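Local atomic coordinates of bottromycin amidohydrolase (Streptomyces purpureus, PDB entry 6I5S), a protein that probably hydrolyses a thiazoline-containing intermediate at a two-zinc active site, serving as the gatekeeper of bottromycin biosynthesis. Residues A303-A308 against G350-V355; V61-V66 against A396-A400; T223-T227 against D387-W391; I46-G51 against F374-K379. Numbering follows the deposited sequence.

Contact 1 (A303-A308 against G350-V355); sequences AWQAAA and GNPFVV
Residues 303-308 form alpha-helix laid against an irregular loop, 350-355, whose Asn351-Val354 part is a type II beta turn closed by Val354 N to Asn351 O at 3.0 Å. The CA atoms of Trp304 and Pro352 lie 4.6 Å apart. First, Ala303 O is 4.0 Å from Pro352 CG. Trp304 then carries most of the contact: with chi1 m (-73°) and chi2 38°, its NE1 donates to Gly350 O (3.1 Å, 151°), and Pro352 CA makes a CH-pi contact 3.4 Å from the centroid of the five-membered ring, 9° off its normal. Segment 350-355 begins two residues after zinc ligand Asp348, so the indole packs against a metal-site loop of this amidohydrolase, the Asn351 side chain about 6 Å from a zinc ion. Phe353, at phi/psi 67/19 and chi1 m, lies oblique to the six-membered ring of Trp304 (centroids 5.3 Å apart, planes at 46°). One turn on, Ala307 CB packs on Pro352 CB (3.5 Å), and Ala308 CB on Phe353 CZ (3.8 Å).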
# COMPACT_ATOMS: atom_id res chain seq x y z
N ALA A 303 -4.50 16.98 12.05
CA ALA A 303 -3.43 16.10 12.50
C ALA A 303 -2.16 16.35 11.72
O ALA A 303 -1.06 16.34 12.27
CB ALA A 303 -3.87 14.65 12.34
N TRP A 304 -2.29 16.60 10.42
CA TRP A 304 -1.10 16.86 9.62
C TRP A 304 -0.46 18.18 10.02
O TRP A 304 0.77 18.31 10.05
CB TRP A 304 -1.47 16.87 8.15
CG TRP A 304 -1.76 15.50 7.58
CD1 TRP A 304 -2.42 14.47 8.20
CD2 TRP A 304 -1.42 15.03 6.28
NE1 TRP A 304 -2.47 13.38 7.37
CE2 TRP A 304 -1.86 13.70 6.18
CE3 TRP A 304 -0.74 15.60 5.20
CZ2 TRP A 304 -1.70 12.94 5.03
CZ3 TRP A 304 -0.56 14.84 4.07
CH2 TRP A 304 -1.02 13.52 3.99
N GLN A 305 -1.28 19.17 10.33
CA GLN A 305 -0.71 20.45 10.72
C GLN A 305 0.01 20.34 12.06
O GLN A 305 1.05 20.98 12.29
CB GLN A 305 -1.81 21.50 10.80
CG GLN A 305 -1.28 22.93 11.04
CD GLN A 305 -1.12 23.68 9.76
OE1 GLN A 305 -1.99 23.62 8.91
NE2 GLN A 305 -0.01 24.39 9.61
N ALA A 306 -0.53 19.52 12.97
CA ALA A 306 0.15 19.30 14.24
C ALA A 306 1.49 18.61 14.04
O ALA A 306 2.47 18.92 14.71
CB ALA A 306 -0.74 18.49 15.17
N ALA A 307 1.53 17.65 13.14
CA ALA A 307 2.79 16.99 12.85
C ALA A 307 3.78 17.96 12.21
O ALA A 307 4.98 17.89 12.48
CB ALA A 307 2.54 15.79 11.93
N ALA A 308 3.29 18.87 11.37
CA ALA A 308 4.15 19.90 10.80
C ALA A 308 4.78 20.77 11.87
O ALA A 308 5.93 21.18 11.75
CB ALA A 308 3.35 20.76 9.81
N GLY A 350 -2.15 8.20 4.62
CA GLY A 350 -3.11 8.81 5.53
C GLY A 350 -2.48 9.33 6.80
O GLY A 350 -2.98 10.29 7.37
N ASN A 351 -1.41 8.70 7.25
CA ASN A 351 -0.59 9.27 8.32
C ASN A 351 -0.03 10.61 7.86
O ASN A 351 0.10 10.85 6.64
CB ASN A 351 0.58 8.35 8.66
CG ASN A 351 0.20 7.18 9.53
OD1 ASN A 351 -0.96 6.87 9.67
ND2 ASN A 351 1.20 6.48 10.08
N PRO A 352 0.32 11.50 8.79
CA PRO A 352 0.76 12.83 8.36
C PRO A 352 1.91 12.81 7.36
O PRO A 352 2.93 12.15 7.56
CB PRO A 352 1.14 13.48 9.68
CG PRO A 352 0.20 12.84 10.72
CD PRO A 352 0.13 11.43 10.27
N PHE A 353 1.69 13.49 6.23
CA PHE A 353 2.65 13.66 5.14
C PHE A 353 2.97 12.37 4.41
O PHE A 353 3.96 12.32 3.66
CB PHE A 353 3.90 14.36 5.68
CG PHE A 353 3.56 15.71 6.18
CD1 PHE A 353 3.15 16.70 5.29
CD2 PHE A 353 3.53 15.98 7.52
CE1 PHE A 353 2.77 17.95 5.74
CE2 PHE A 353 3.15 17.24 7.97
CZ PHE A 353 2.78 18.21 7.08
N VAL A 354 2.13 11.34 4.55
CA VAL A 354 2.21 10.12 3.74
C VAL A 354 1.02 10.15 2.79
O VAL A 354 -0.10 9.84 3.19
CB VAL A 354 2.22 8.88 4.60
CG1 VAL A 354 2.50 7.67 3.73
CG2 VAL A 354 3.29 9.02 5.71
N VAL A 355 1.26 10.57 1.55
CA VAL A 355 0.19 10.88 0.59
C VAL A 355 -0.06 9.65 -0.26
O VAL A 355 0.85 9.15 -0.93
CB VAL A 355 0.55 12.08 -0.29
CG1 VAL A 355 -0.57 12.38 -1.34
CG2 VAL A 355 0.79 13.33 0.56

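Contact 2 (V61-V66 against A396-A400); sequences VADGVV and AAGRA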
# COMPACT_ATOMS: atom_id res chain seq x y z
N VAL A 61 -6.24 -7.76 -24.76
CA VAL A 61 -7.12 -7.64 -23.59
C VAL A 61 -8.56 -7.75 -24.08
O VAL A 61 -8.95 -7.06 -25.02
CB VAL A 61 -6.89 -6.30 -22.87
CG1 VAL A 61 -7.85 -6.14 -21.72
CG2 VAL A 61 -5.45 -6.22 -22.34
N ALA A 62 -9.33 -8.62 -23.44
CA ALA A 62 -10.71 -8.88 -23.83
C ALA A 62 -11.58 -8.73 -22.59
O ALA A 62 -11.46 -9.52 -21.65
CB ALA A 62 -10.84 -10.28 -24.43
N ASP A 63 -12.46 -7.73 -22.59
CA ASP A 63 -13.38 -7.50 -21.48
C ASP A 63 -12.63 -7.48 -20.15
O ASP A 63 -13.07 -8.07 -19.16
CB ASP A 63 -14.49 -8.56 -21.42
CG ASP A 63 -15.67 -8.12 -20.57
OD1 ASP A 63 -15.89 -6.90 -20.46
OD2 ASP A 63 -16.36 -8.99 -20.01
N GLY A 64 -11.49 -6.78 -20.13
CA GLY A 64 -10.75 -6.59 -18.92
C GLY A 64 -9.95 -7.79 -18.44
O GLY A 64 -9.57 -7.83 -17.27
N VAL A 65 -9.72 -8.78 -19.28
CA VAL A 65 -8.93 -9.95 -18.92
C VAL A 65 -7.80 -10.08 -19.92
O VAL A 65 -8.00 -9.84 -21.11
CB VAL A 65 -9.80 -11.24 -18.91
CG1 VAL A 65 -8.95 -12.47 -18.77
CG2 VAL A 65 -10.88 -11.15 -17.83
N VAL A 66 -6.62 -10.46 -19.44
CA VAL A 66 -5.51 -10.73 -20.35
C VAL A 66 -5.85 -11.97 -21.18
O VAL A 66 -5.91 -13.09 -20.67
CB VAL A 66 -4.20 -10.89 -19.58
CG1 VAL A 66 -3.07 -11.32 -20.48
CG2 VAL A 66 -3.86 -9.59 -18.89
N ALA A 396 0.53 -11.03 -14.15
CA ALA A 396 0.24 -10.37 -15.42
C ALA A 396 -0.79 -11.15 -16.23
O ALA A 396 -0.84 -11.02 -17.46
CB ALA A 396 1.53 -10.18 -16.24
N ALA A 397 -1.59 -11.99 -15.56
CA ALA A 397 -2.69 -12.68 -16.24
C ALA A 397 -3.99 -12.43 -15.47
O ALA A 397 -4.02 -11.66 -14.51
CB ALA A 397 -2.45 -14.18 -16.37
N GLY A 398 -5.06 -13.09 -15.89
CA GLY A 398 -6.35 -12.80 -15.28
C GLY A 398 -6.72 -11.36 -15.54
O GLY A 398 -6.66 -10.86 -16.67
N ARG A 399 -7.08 -10.65 -14.47
CA ARG A 399 -7.57 -9.29 -14.63
C ARG A 399 -6.47 -8.42 -15.23
O ARG A 399 -5.30 -8.49 -14.86
CB ARG A 399 -8.04 -8.71 -13.28
CG ARG A 399 -8.66 -7.30 -13.39
CD ARG A 399 -9.41 -6.83 -12.15
NE ARG A 399 -8.59 -6.86 -10.93
CZ ARG A 399 -8.86 -7.59 -9.86
NH1 ARG A 399 -9.93 -8.34 -9.81
NH2 ARG A 399 -8.04 -7.55 -8.81
N ALA A 400 -6.86 -7.58 -16.16
CA ALA A 400 -5.91 -6.74 -16.89
C ALA A 400 -5.65 -5.49 -16.06
O ALA A 400 -6.21 -4.41 -16.30
CB ALA A 400 -6.44 -6.43 -18.27
O HOH W 1 -5.55 -14.32 -18.34
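Two main-chain hydrogen bonds hold the loop 396-400 to the hairpin 61-66. Ala400 N donates to Gly64 O (2.9 Å, 160°), and Val66 N donates to Gly398 O (2.8 Å, 167°). Because these bonds flank Val65 and Arg399, whose CA atoms are 4.5 Å apart, the two residues form a non-hydrogen-bonded antiparallel pair, a single beta bridge. Gly398 O also receives a CA-H...O contact from Val65 CA at 3.3 Å. The Gly398 amide is satisfied by water: the water accepts from Gly398 N at 2.8 Å and donates to Val66 O at 2.7 Å. Within the hairpin, the type I' turn from Ala62 to Val65 is closed in both directions, Val65 N to Ala62 O at 3.0 Å and Ala62 N to Val65 O at 2.9 Å. This tight turn joins strands 57-62 and 65-71, and the bridge ties it to the loop leading into strand 402-405, so sequence from both ends of the chain meets here, as in the composite beta-domain of amidohydrolases. Apolar side chains gather at Ala400: Val61 CG1 lies 3.7 Å and Val66 CG2 4.1 Å from Ala400 CB, with Leu423 also touching Val61 and Ala400. Charged groups find partners beyond the segments. Arg399 NE forms a salt bridge with Asp401, and Asp63 OD1 one with Arg133.

Contact 3 (T223-T227 against D387-W391); sequences TMRST and DVMGW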
# COMPACT_ATOMS: atom_id res chain seq x y z
N THR A 223 2.46 -18.00 12.42
CA THR A 223 0.99 -18.06 12.41
C THR A 223 0.35 -16.91 11.65
O THR A 223 -0.78 -17.06 11.17
CB THR A 223 0.41 -18.08 13.84
OG1 THR A 223 0.84 -16.92 14.56
CG2 THR A 223 0.81 -19.32 14.61
N MET A 224 1.02 -15.78 11.50
CA MET A 224 0.43 -14.64 10.82
C MET A 224 0.79 -14.60 9.34
O MET A 224 1.92 -14.88 8.94
CB MET A 224 0.88 -13.33 11.50
CG MET A 224 0.34 -13.21 12.96
SD MET A 224 0.91 -11.74 13.83
CE MET A 224 0.19 -10.37 12.90
N ARG A 225 -0.19 -14.24 8.52
CA ARG A 225 0.05 -14.19 7.08
C ARG A 225 1.06 -13.10 6.74
O ARG A 225 1.91 -13.29 5.87
CB ARG A 225 -1.26 -13.96 6.33
CG ARG A 225 -1.17 -13.50 4.82
CD ARG A 225 -0.73 -14.63 3.95
NE ARG A 225 -1.65 -15.74 4.02
CZ ARG A 225 -2.78 -15.84 3.36
NH1 ARG A 225 -3.22 -14.88 2.55
NH2 ARG A 225 -3.49 -16.94 3.54
N SER A 226 1.00 -11.98 7.46
CA SER A 226 2.02 -10.96 7.33
C SER A 226 2.12 -10.21 8.66
O SER A 226 1.18 -10.19 9.46
CB SER A 226 1.72 -9.95 6.20
OG SER A 226 0.62 -9.08 6.57
N THR A 227 3.27 -9.58 8.87
CA THR A 227 3.50 -8.69 10.01
C THR A 227 3.97 -7.34 9.48
O THR A 227 4.65 -7.25 8.43
CB THR A 227 4.53 -9.23 11.01
OG1 THR A 227 5.79 -9.49 10.37
CG2 THR A 227 4.01 -10.58 11.64
N ASP A 387 0.31 -12.62 -3.83
CA ASP A 387 0.36 -13.86 -3.03
C ASP A 387 -0.11 -13.66 -1.59
O ASP A 387 -0.88 -14.50 -1.06
CB ASP A 387 1.78 -14.46 -3.03
CG ASP A 387 2.09 -15.23 -4.29
OD1 ASP A 387 1.18 -15.39 -5.14
OD2 ASP A 387 3.23 -15.69 -4.43
N VAL A 388 0.31 -12.58 -0.95
CA VAL A 388 -0.09 -12.36 0.45
C VAL A 388 -1.59 -12.13 0.56
O VAL A 388 -2.21 -12.44 1.60
CB VAL A 388 0.71 -11.19 1.09
CG1 VAL A 388 0.16 -9.81 0.70
CG2 VAL A 388 0.72 -11.38 2.61
N MET A 389 -2.20 -11.57 -0.48
CA MET A 389 -3.66 -11.38 -0.52
C MET A 389 -4.43 -12.61 -0.93
O MET A 389 -5.68 -12.60 -0.90
CB MET A 389 -3.98 -10.25 -1.49
CG MET A 389 -3.54 -8.87 -1.00
SD MET A 389 -4.11 -7.48 -2.04
CE MET A 389 -3.29 -7.84 -3.60
N GLY A 390 -3.75 -13.68 -1.33
CA GLY A 390 -4.46 -14.88 -1.68
C GLY A 390 -5.05 -14.82 -3.06
O GLY A 390 -5.94 -15.62 -3.38
N TRP A 391 -4.60 -13.88 -3.88
CA TRP A 391 -5.07 -13.73 -5.27
C TRP A 391 -4.12 -14.53 -6.14
O TRP A 391 -3.03 -14.07 -6.47
CB TRP A 391 -5.07 -12.27 -5.71
CG TRP A 391 -5.97 -11.37 -4.92
CD1 TRP A 391 -6.79 -11.72 -3.90
CD2 TRP A 391 -6.17 -9.96 -5.13
NE1 TRP A 391 -7.48 -10.62 -3.46
CE2 TRP A 391 -7.12 -9.53 -4.19
CE3 TRP A 391 -5.66 -9.05 -6.03
CZ2 TRP A 391 -7.56 -8.20 -4.12
CZ3 TRP A 391 -6.08 -7.71 -5.95
CH2 TRP A 391 -6.98 -7.30 -4.99
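A single hydrogen bond is the polar core of this contact: Arg225 NH1 donates to Val388 O over 2.8 Å at 155°. The side chain reaches there through a bent course, chi1 t (165°) followed by chi2 and chi3 near +70° and +60°, and Val388 O lies near the plane of the guanidinium. The acceptor belongs to the last helical turn before Gly390, which, at phi/psi 80/16, ends the helix in a Schellman motif, Gly390 N bonding back to Asp387 O at 3.0 Å. A side chain on this glycine would press on the carbonyl oxygen of Met389.

The apolar part centres on Val388, with chi1 p. Its CG2 is 3.6 Å from Arg225 CG and 4.0 Å from Ser226 CB, so the aliphatic base of the arginine packs beside the valine while the tip bonds to its carbonyl. Phe268 touches Ser226, Asp387 and Val388. The C-terminal part of helix 383-388 thus meets the residues leading into strand 226-228, in the parallel sheet with 268-270 and 342-343; as in other amidohydrolases, such strands probably belong to the alpha/beta (TIM-type) barrel that carries the metal ligands, and zinc ligand His229 follows at the strand's other end.

Remaining polar groups bond outside the segments: Ser226 OG hydrogen-bonds Glu228 and Arg115, and Asp387 OD2 forms a salt bridge with Arg342.

Contact 4 (I46-G51 against F374-K379); sequences IDAATG and FGAVLK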
# COMPACT_ATOMS: atom_id res chain seq x y z
N ILE A 46 7.67 -7.08 -18.32
CA ILE A 46 8.74 -7.19 -17.34
C ILE A 46 8.36 -8.24 -16.29
O ILE A 46 7.25 -8.20 -15.74
CB ILE A 46 9.04 -5.82 -16.71
CG1 ILE A 46 9.55 -4.87 -17.82
CG2 ILE A 46 10.03 -5.94 -15.58
CD1 ILE A 46 9.75 -3.45 -17.33
N ASP A 47 9.25 -9.19 -16.07
CA ASP A 47 8.99 -10.32 -15.17
C ASP A 47 8.97 -9.82 -13.74
O ASP A 47 9.97 -9.29 -13.26
CB ASP A 47 10.06 -11.39 -15.34
CG ASP A 47 9.69 -12.70 -14.64
OD1 ASP A 47 8.53 -12.85 -14.23
OD2 ASP A 47 10.57 -13.59 -14.52
N ALA A 48 7.85 -10.00 -13.06
CA ALA A 48 7.66 -9.40 -11.74
C ALA A 48 8.73 -9.84 -10.74
O ALA A 48 8.95 -9.13 -9.75
CB ALA A 48 6.27 -9.74 -11.20
N ALA A 49 9.38 -10.97 -10.97
CA ALA A 49 10.42 -11.48 -10.07
C ALA A 49 11.82 -11.01 -10.45
O ALA A 49 12.59 -10.61 -9.57
CB ALA A 49 10.37 -13.00 -10.05
N THR A 50 12.19 -11.05 -11.73
CA THR A 50 13.57 -10.83 -12.15
C THR A 50 13.84 -9.46 -12.74
O THR A 50 15.00 -9.07 -12.85
CB THR A 50 13.97 -11.88 -13.19
OG1 THR A 50 13.44 -11.51 -14.47
CG2 THR A 50 13.40 -13.25 -12.82
N GLY A 51 12.81 -8.73 -13.18
CA GLY A 51 13.02 -7.45 -13.81
C GLY A 51 13.48 -7.52 -15.23
O GLY A 51 13.64 -6.47 -15.88
N PHE A 374 16.20 -3.68 -8.35
CA PHE A 374 15.00 -3.37 -9.11
C PHE A 374 14.05 -4.57 -9.12
O PHE A 374 12.84 -4.43 -8.87
CB PHE A 374 15.35 -2.97 -10.55
CG PHE A 374 14.15 -2.85 -11.43
CD1 PHE A 374 13.29 -1.78 -11.31
CD2 PHE A 374 13.87 -3.80 -12.39
CE1 PHE A 374 12.20 -1.68 -12.09
CE2 PHE A 374 12.74 -3.69 -13.19
CZ PHE A 374 11.91 -2.63 -13.04
N GLY A 375 14.58 -5.75 -9.43
CA GLY A 375 13.75 -6.94 -9.50
C GLY A 375 13.09 -7.26 -8.18
O GLY A 375 11.91 -7.59 -8.13
N ALA A 376 13.86 -7.18 -7.08
CA ALA A 376 13.32 -7.47 -5.76
C ALA A 376 12.22 -6.50 -5.38
O ALA A 376 11.17 -6.90 -4.83
CB ALA A 376 14.46 -7.44 -4.72
N VAL A 377 12.43 -5.21 -5.64
CA VAL A 377 11.41 -4.27 -5.21
C VAL A 377 10.18 -4.37 -6.11
O VAL A 377 9.03 -4.26 -5.65
CB VAL A 377 12.01 -2.85 -5.15
CG1 VAL A 377 12.18 -2.26 -6.53
CG2 VAL A 377 11.18 -1.97 -4.26
N LEU A 378 10.38 -4.70 -7.39
CA LEU A 378 9.23 -4.93 -8.26
C LEU A 378 8.42 -6.15 -7.80
O LEU A 378 7.18 -6.12 -7.79
CB LEU A 378 9.67 -5.12 -9.70
CG LEU A 378 8.51 -5.26 -10.72
CD1 LEU A 378 7.56 -4.05 -10.70
CD2 LEU A 378 9.01 -5.52 -12.12
N LYS A 379 9.11 -7.24 -7.42
CA LYS A 379 8.43 -8.41 -6.89
C LYS A 379 7.63 -8.07 -5.63
O LYS A 379 6.50 -8.51 -5.47
CB LYS A 379 9.44 -9.53 -6.60
CG LYS A 379 8.82 -10.81 -6.15
CD LYS A 379 9.86 -11.93 -5.93
CE LYS A 379 9.13 -13.28 -5.74
NZ LYS A 379 10.06 -14.41 -5.49
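Ala48 and Leu378, the residues with most surface covered here, dominate a contact that contains no hydrogen bond between its segments. Ala48 meets the helix chiefly through its carbonyl: its O lies 3.0 Å from Lys379 CA and 3.6 Å from Leu378 C. Although Lys379 N is also 3.0 Å from Ala48 O, the angle is poor, and that amide instead donates to Gly375 O at 2.9 Å within the helix. Leu378 supplies the apolar side, with its CD2 3.6 Å from Ile46 CG2 and 4.1 Å from Asp47 O. Ala49, the next most covered, packs its CA 4.1 Å from Lys379 CB.

At the other end of the contact, two glycines allow a close approach. Gly51 and Gly375 bring their CA atoms to 4.4 Å; a CB on Gly51 would clash with Phe374 CD2, and one on Gly375 would be tight against the carbonyl oxygens of Ala49 and Thr50. Phe374 turns its ring edge to Gly51, CE2 to CA being 3.8 Å. The loop after strand 43-45 thereby rests on the first turns of helix 374-381, while Ala48 touches Ala383 of helix 383-388 and Pro88 of strand 84-95, and Val377 faces helix 358-369.

Contact 3 is the most enclosed of the four, with no exposed residue among those touching, whereas contact 2 lies farthest out, its centre 22 Å from that of the chain. The chemistry differs: contact 2 rests on paired backbone hydrogen bonds and a water, contact 4 on apolar and glycine-backbone packing, and contacts 1 and 3 each on one side-chain-to-carbonyl bond, to which contact 1 adds aromatic packing and more than twice the buried surface. Contacts 3 and 4 use consecutive helices, 383-388 and 374-381. Contacts 2 and 3 touch, Arg399 NH2 lying 3.5 Å from Trp391 CZ3. Contact 1, nearest the zinc ions, lies across the chain's centre from the other three.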